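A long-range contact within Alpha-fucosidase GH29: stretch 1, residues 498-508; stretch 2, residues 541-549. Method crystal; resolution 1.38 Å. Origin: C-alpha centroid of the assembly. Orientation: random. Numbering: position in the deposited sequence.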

ATOM      1  N   PRO A 498       4.794  11.277  24.531  1.00 16.83           N
ATOM      2  CA  PRO A 498       6.100  11.924  24.470  1.00 19.16           C
ATOM      3  C   PRO A 498       6.029  13.372  23.985  1.00 20.16           C
ATOM      4  O   PRO A 498       5.123  13.782  23.232  1.00 19.29           O
ATOM      5  CB  PRO A 498       6.852  11.052  23.467  1.00 18.74           C
ATOM      6  CG  PRO A 498       5.765  10.547  22.553  1.00 28.16           C
ATOM      7  CD  PRO A 498       4.598  10.314  23.429  1.00 19.55           C
ATOM      8  N   GLN A 499       7.009  14.158  24.424  1.00 18.36           N
ATOM      9  CA  GLN A 499       7.214  15.486  23.901  1.00 16.92           C
ATOM     10  C   GLN A 499       8.298  15.447  22.816  1.00 16.31           C
ATOM     11  O   GLN A 499       9.450  15.183  23.101  1.00 19.32           O
ATOM     12  CB  GLN A 499       7.641  16.440  25.026  1.00 20.44           C
ATOM     13  CG  GLN A 499       7.632  17.894  24.617  1.00 18.22           C
ATOM     14  CD  GLN A 499       6.232  18.418  24.352  1.00 17.41           C
ATOM     15  OE1 GLN A 499       5.260  17.972  24.964  1.00 19.68           O
ATOM     16  NE2 GLN A 499       6.117  19.354  23.434  1.00 17.35           N
ATOM     17  N   PRO A 500       7.934  15.701  21.550  1.00 18.45           N
ATOM     18  CA  PRO A 500       8.961  15.695  20.503  1.00 17.32           C
ATOM     19  C   PRO A 500      10.032  16.755  20.738  1.00 20.90           C
ATOM     20  O   PRO A 500       9.712  17.805  21.319  1.00 23.50           O
ATOM     21  CB  PRO A 500       8.166  16.037  19.230  1.00 18.56           C
ATOM     22  CG  PRO A 500       6.777  15.590  19.540  1.00 16.83           C
ATOM     23  CD  PRO A 500       6.588  15.925  21.000  1.00 17.22           C
ATOM     24  N   GLU A 501      11.256  16.516  20.267  1.00 17.71           N
ATOM     25  CA  GLU A 501      12.329  17.501  20.401  1.00 17.93           C
ATOM     26  C   GLU A 501      11.926  18.815  19.766  1.00 23.46           C
ATOM     27  O   GLU A 501      12.109  19.884  20.348  1.00 21.73           O
ATOM     28  CB  GLU A 501      13.648  17.018  19.776  1.00 24.94           C
ATOM     29  CG  GLU A 501      14.792  18.011  20.045  1.00 26.26           C
ATOM     30  CD  GLU A 501      16.071  17.704  19.295  1.00 49.23           C
ATOM     31  OE1 GLU A 501      16.069  16.793  18.447  1.00 45.45           O
ATOM     32  OE2 GLU A 501      17.082  18.390  19.559  1.00 56.26           O
ATOM     33  N   ARG A 502      11.386  18.745  18.554  1.00 19.56           N
ATOM     34  CA  ARG A 502      10.759  19.897  17.939  1.00 16.36           C
ATOM     35  C   ARG A 502       9.367  19.479  17.515  1.00 17.92           C
ATOM     36  O   ARG A 502       9.198  18.597  16.677  1.00 22.82           O
ATOM     37  CB  ARG A 502      11.529  20.375  16.706  1.00 23.71           C
ATOM     38  CG  ARG A 502      12.933  20.856  16.988  1.00 33.75           C
ATOM     39  CD  ARG A 502      12.921  22.214  17.666  1.00 27.84           C
ATOM     40  NE  ARG A 502      14.275  22.633  18.030  1.00 33.80           N
ATOM     41  CZ  ARG A 502      14.833  22.450  19.226  1.00 46.94           C
ATOM     42  NH1 ARG A 502      14.161  21.868  20.215  1.00 33.70           N
ATOM     43  NH2 ARG A 502      16.073  22.864  19.440  1.00 53.03           N
ATOM     44  N   GLY A 503       8.355  20.093  18.110  1.00 16.72           N
ATOM     45  CA  GLY A 503       6.994  19.661  17.902  1.00 15.87           C
ATOM     46  C   GLY A 503       6.124  20.100  19.057  1.00 14.35           C
ATOM     47  O   GLY A 503       6.413  21.090  19.728  1.00 18.04           O
ATOM     48  N   ALA A 504       5.033  19.386  19.266  1.00 14.62           N
ATOM     49  CA  ALA A 504       4.084  19.757  20.296  1.00 13.72           C
ATOM     50  C   ALA A 504       3.362  18.506  20.770  1.00 16.80           C
ATOM     51  O   ALA A 504       3.503  17.425  20.187  1.00 15.12           O
ATOM     52  CB  ALA A 504       3.105  20.783  19.764  1.00 16.63           C
ATOM     53  N   ALA A 505       2.597  18.641  21.860  1.00 16.14           N
ATOM     54  CA  ALA A 505       1.703  17.579  22.310  1.00 16.46           C
ATOM     55  C   ALA A 505       0.409  18.231  22.785  1.00 15.55           C
ATOM     56  O   ALA A 505       0.454  19.251  23.502  1.00 17.93           O
ATOM     57  CB  ALA A 505       2.344  16.735  23.433  1.00 16.24           C
ATOM     58  N   VAL A 506      -0.731  17.660  22.383  1.00 14.87           N
ATOM     59  CA  VAL A 506      -2.032  18.184  22.792  1.00 15.75           C
ATOM     60  C   VAL A 506      -2.697  17.214  23.760  1.00 18.97           C
ATOM     61  O   VAL A 506      -2.493  16.018  23.657  1.00 17.72           O
ATOM     62  CB  VAL A 506      -2.956  18.466  21.588  1.00 13.77           C
ATOM     63  CG1 VAL A 506      -2.433  19.666  20.801  1.00 15.00           C
ATOM     64  CG2 VAL A 506      -3.074  17.241  20.666  1.00 16.96           C
ATOM     65  N   PHE A 507      -3.466  17.757  24.713  1.00 18.75           N
ATOM     66  CA  PHE A 507      -4.039  16.991  25.823  1.00 20.15           C
ATOM     67  C   PHE A 507      -5.511  17.319  26.057  1.00 16.34           C
ATOM     68  O   PHE A 507      -5.979  18.425  25.762  1.00 16.41           O
ATOM     69  CB  PHE A 507      -3.248  17.282  27.104  1.00 17.72           C
ATOM     70  CG  PHE A 507      -1.837  16.809  27.051  1.00 15.60           C
ATOM     71  CD1 PHE A 507      -0.835  17.667  26.611  1.00 20.39           C
ATOM     72  CD2 PHE A 507      -1.507  15.507  27.392  1.00 20.19           C
ATOM     73  CE1 PHE A 507       0.465  17.249  26.528  1.00 17.06           C
ATOM     74  CE2 PHE A 507      -0.184  15.075  27.310  1.00 23.63           C
ATOM     75  CZ  PHE A 507       0.800  15.961  26.870  1.00 20.69           C
ATOM     76  N   SER A 508      -6.233  16.354  26.615  1.00 20.76           N
ATOM     77  CA  SER A 508      -7.669  16.481  26.853  1.00 20.16           C
ATOM     78  C   SER A 508      -8.001  17.156  28.187  1.00 21.89           C
ATOM     79  O   SER A 508      -9.146  17.533  28.414  1.00 23.61           O
ATOM     80  CB  SER A 508      -8.344  15.110  26.787  1.00 19.03           C
ATOM     81  OG  SER A 508      -7.920  14.287  27.874  1.00 26.40           O
ATOM     82  N   SER A 541      -5.364  21.639  26.456  1.00 17.83           N
ATOM     83  CA  SER A 541      -4.042  22.198  26.671  1.00 16.87           C
ATOM     84  C   SER A 541      -3.080  21.685  25.588  1.00 17.10           C
ATOM     85  O   SER A 541      -3.350  20.683  24.917  1.00 17.59           O
ATOM     86  CB  SER A 541      -3.502  21.920  28.090  1.00 21.39           C
ATOM     87  OG  SER A 541      -3.342  20.533  28.364  1.00 21.61           O
ATOM     88  N   ILE A 542      -1.980  22.407  25.437  1.00 19.40           N
ATOM     89  CA  ILE A 542      -0.934  22.040  24.496  1.00 16.98           C
ATOM     90  C   ILE A 542       0.413  22.398  25.091  1.00 18.48           C
ATOM     91  O   ILE A 542       0.570  23.476  25.697  1.00 21.84           O
ATOM     92  CB  ILE A 542      -1.132  22.756  23.156  1.00 19.53           C
ATOM     93  CG1 ILE A 542      -0.030  22.370  22.154  1.00 19.17           C
ATOM     94  CG2 ILE A 542      -1.168  24.265  23.338  1.00 21.73           C
ATOM     95  CD1 ILE A 542      -0.354  22.788  20.735  1.00 21.02           C
ATOM     96  N   ARG A 543       1.379  21.500  24.939  1.00 17.39           N
ATOM     97  CA  ARG A 543       2.765  21.777  25.265  1.00 17.01           C
ATOM     98  C   ARG A 543       3.568  21.907  23.969  1.00 19.24           C
ATOM     99  O   ARG A 543       3.644  20.955  23.174  1.00 17.10           O
ATOM    100  CB  ARG A 543       3.371  20.685  26.127  1.00 16.83           C
ATOM    101  CG  ARG A 543       4.703  21.090  26.727  1.00 23.34           C
ATOM    102  CD  ARG A 543       4.995  20.288  27.985  1.00 33.12           C
ATOM    103  NE  ARG A 543       4.714  18.868  27.799  1.00 32.78           N
ATOM    104  CZ  ARG A 543       4.343  18.037  28.764  1.00 38.29           C
ATOM    105  NH1 ARG A 543       4.131  16.760  28.476  1.00 34.89           N
ATOM    106  NH2 ARG A 543       4.185  18.473  30.011  1.00 35.42           N
ATOM    107  N   VAL A 544       4.145  23.085  23.766  1.00 17.04           N
ATOM    108  CA  VAL A 544       4.918  23.390  22.564  1.00 14.85           C
ATOM    109  C   VAL A 544       6.397  23.290  22.931  1.00 18.03           C
ATOM    110  O   VAL A 544       6.854  23.853  23.930  1.00 17.95           O
ATOM    111  CB  VAL A 544       4.582  24.800  22.053  1.00 15.53           C
ATOM    112  CG1 VAL A 544       5.472  25.169  20.848  1.00 15.59           C
ATOM    113  CG2 VAL A 544       3.100  24.927  21.689  1.00 17.63           C
ATOM    114  N   SER A 545       7.179  22.551  22.154  1.00 18.18           N
ATOM    115  CA  SER A 545       8.588  22.394  22.464  1.00 16.13           C
ATOM    116  C   SER A 545       9.377  23.677  22.228  1.00 15.57           C
ATOM    117  O   SER A 545       8.959  24.562  21.473  1.00 16.83           O
ATOM    118  CB  SER A 545       9.190  21.265  21.611  1.00 19.77           C
ATOM    119  OG  SER A 545       8.506  20.051  21.849  1.00 22.11           O
ATOM    120  N   ASP A 546      10.522  23.770  22.892  1.00 19.26           N
ATOM    121  CA  ASP A 546      11.489  24.829  22.616  1.00 18.18           C
ATOM    122  C   ASP A 546      11.814  24.793  21.130  1.00 19.90           C
ATOM    123  O   ASP A 546      11.763  23.729  20.513  1.00 19.48           O
ATOM    124  CB  ASP A 546      12.768  24.610  23.420  1.00 22.65           C
ATOM    125  CG  ASP A 546      12.629  25.022  24.881  1.00 21.78           C
ATOM    126  OD1 ASP A 546      11.596  25.606  25.248  1.00 20.10           O
ATOM    127  OD2 ASP A 546      13.594  24.779  25.618  1.00 23.95           O
ATOM    128  N   GLY A 547      12.101  25.959  20.573  1.00 21.16           N
ATOM    129  CA  GLY A 547      12.453  26.070  19.160  1.00 22.85           C
ATOM    130  C   GLY A 547      11.280  25.864  18.207  1.00 27.54           C
ATOM    131  O   GLY A 547      11.464  25.772  16.996  1.00 24.19           O
ATOM    132  N   THR A 548      10.071  25.830  18.744  1.00 18.02           N
ATOM    133  CA  THR A 548       8.864  25.517  17.973  1.00 16.85           C
ATOM    134  C   THR A 548       7.757  26.523  18.270  1.00 18.42           C
ATOM    135  O   THR A 548       7.745  27.157  19.331  1.00 18.89           O
ATOM    136  CB  THR A 548       8.351  24.096  18.329  1.00 16.55           C
ATOM    137  OG1 THR A 548       9.446  23.185  18.459  1.00 18.75           O
ATOM    138  CG2 THR A 548       7.384  23.559  17.289  1.00 21.72           C
ATOM    139  N   LYS A 549       6.849  26.706  17.317  1.00 18.21           N
ATOM    140  CA  LYS A 549       5.592  27.390  17.574  1.00 17.41           C
ATOM    141  C   LYS A 549       4.447  26.546  17.044  1.00 18.24           C
ATOM    142  O   LYS A 549       4.636  25.698  16.154  1.00 17.03           O
ATOM    143  CB  LYS A 549       5.568  28.791  16.963  1.00 20.31           C
ATOM    144  CG  LYS A 549       5.670  28.837  15.453  1.00 23.05           C
ATOM    145  CD  LYS A 549       5.536  30.267  14.967  1.00 35.51           C
ATOM    146  CE  LYS A 549       5.813  30.381  13.474  1.00 38.74           C
ATOM    147  NZ  LYS A 549       5.703  31.783  13.003  1.00 52.18           N
TER
HETATM  148  O   HOH W   1       4.357  15.476  26.147  1.00 24.78           O

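The most unusual feature of this contact is a single amide, Gln 499, that ties the loop before one strand to three polar groups of the other stretch. Its NE2 spends both hydrogens: one on the backbone, NE2 to Arg 543 O at 3.0 Å, the other on a hydroxyl, NE2 to Ser 545 OG at 3.0 Å. Its OE1 accepts from Arg 543 NE, also at 3.0 Å and nearly straight. Because the amide is buried, each of its polar atoms needs a partner, and each has one. A water adds a second link, donating to Gln 499 OE1 (2.9 Å) and accepting from Arg 543 NH1 (2.7 Å).

Ser 545 carries the network onward. Its OG, having accepted from Gln 499, donates to Pro 500 O at a short 2.6 Å. Proline has no N-H to offer, but its carbonyl still serves as an acceptor.

Beyond the loop the chains run antiparallel as neighbouring strands, with Ala 504 across from Val 544 and Phe 507 across from Ser 541; the axes come within 4.7 Å and their directions differ by 167°. Ala 505 and Arg 543 form a hydrogen-bonded pair, Ala 505 N to Arg 543 O at 2.9 Å and Arg 543 N to Ala 505 O at 2.8 Å. Arg 543 O thus accepts from both Ala 505 N and the Gln 499 side chain. Phe 507 and Ser 541 repeat the pattern less evenly: Phe 507 N to Ser 541 O is 2.9 Å, while the return bond, Ser 541 N to Phe 507 O, is weak at 3.3 Å. At the other end, Ser 545 N donates to Gly 503 O at 2.9 Å.

The alternation sorts the side chains. Ala 504, Val 506, Ile 542 and Val 544 share an apolar face, where Ile 542 CD1 lies 3.8 Å from Val 506 CG1 and 4.1 Å from Ala 504 CB. The other face takes Ala 505, Phe 507, Ser 541 and Arg 543; there Phe 507 CE1 lies over one face of the Arg 543 guanidinium, while Gln 499 OE1 sits at its edge, near the guanidinium plane.

A type II turn, Ser 545 to Thr 548, closes the contact. Gly 547 has positive phi, and a CB there would clash with Arg 502 NE, whose guanidinium has Gly 547 CA over one face. Gly 503 is likewise demanded by its backbone angles, and a CB would strike Pro 500 CB. Gly 503 N donates to Thr 548 OG1 at 3.3 Å, while Thr 548 OG1 donates to Asp 546 O at 3.1 Å, bracing the turn.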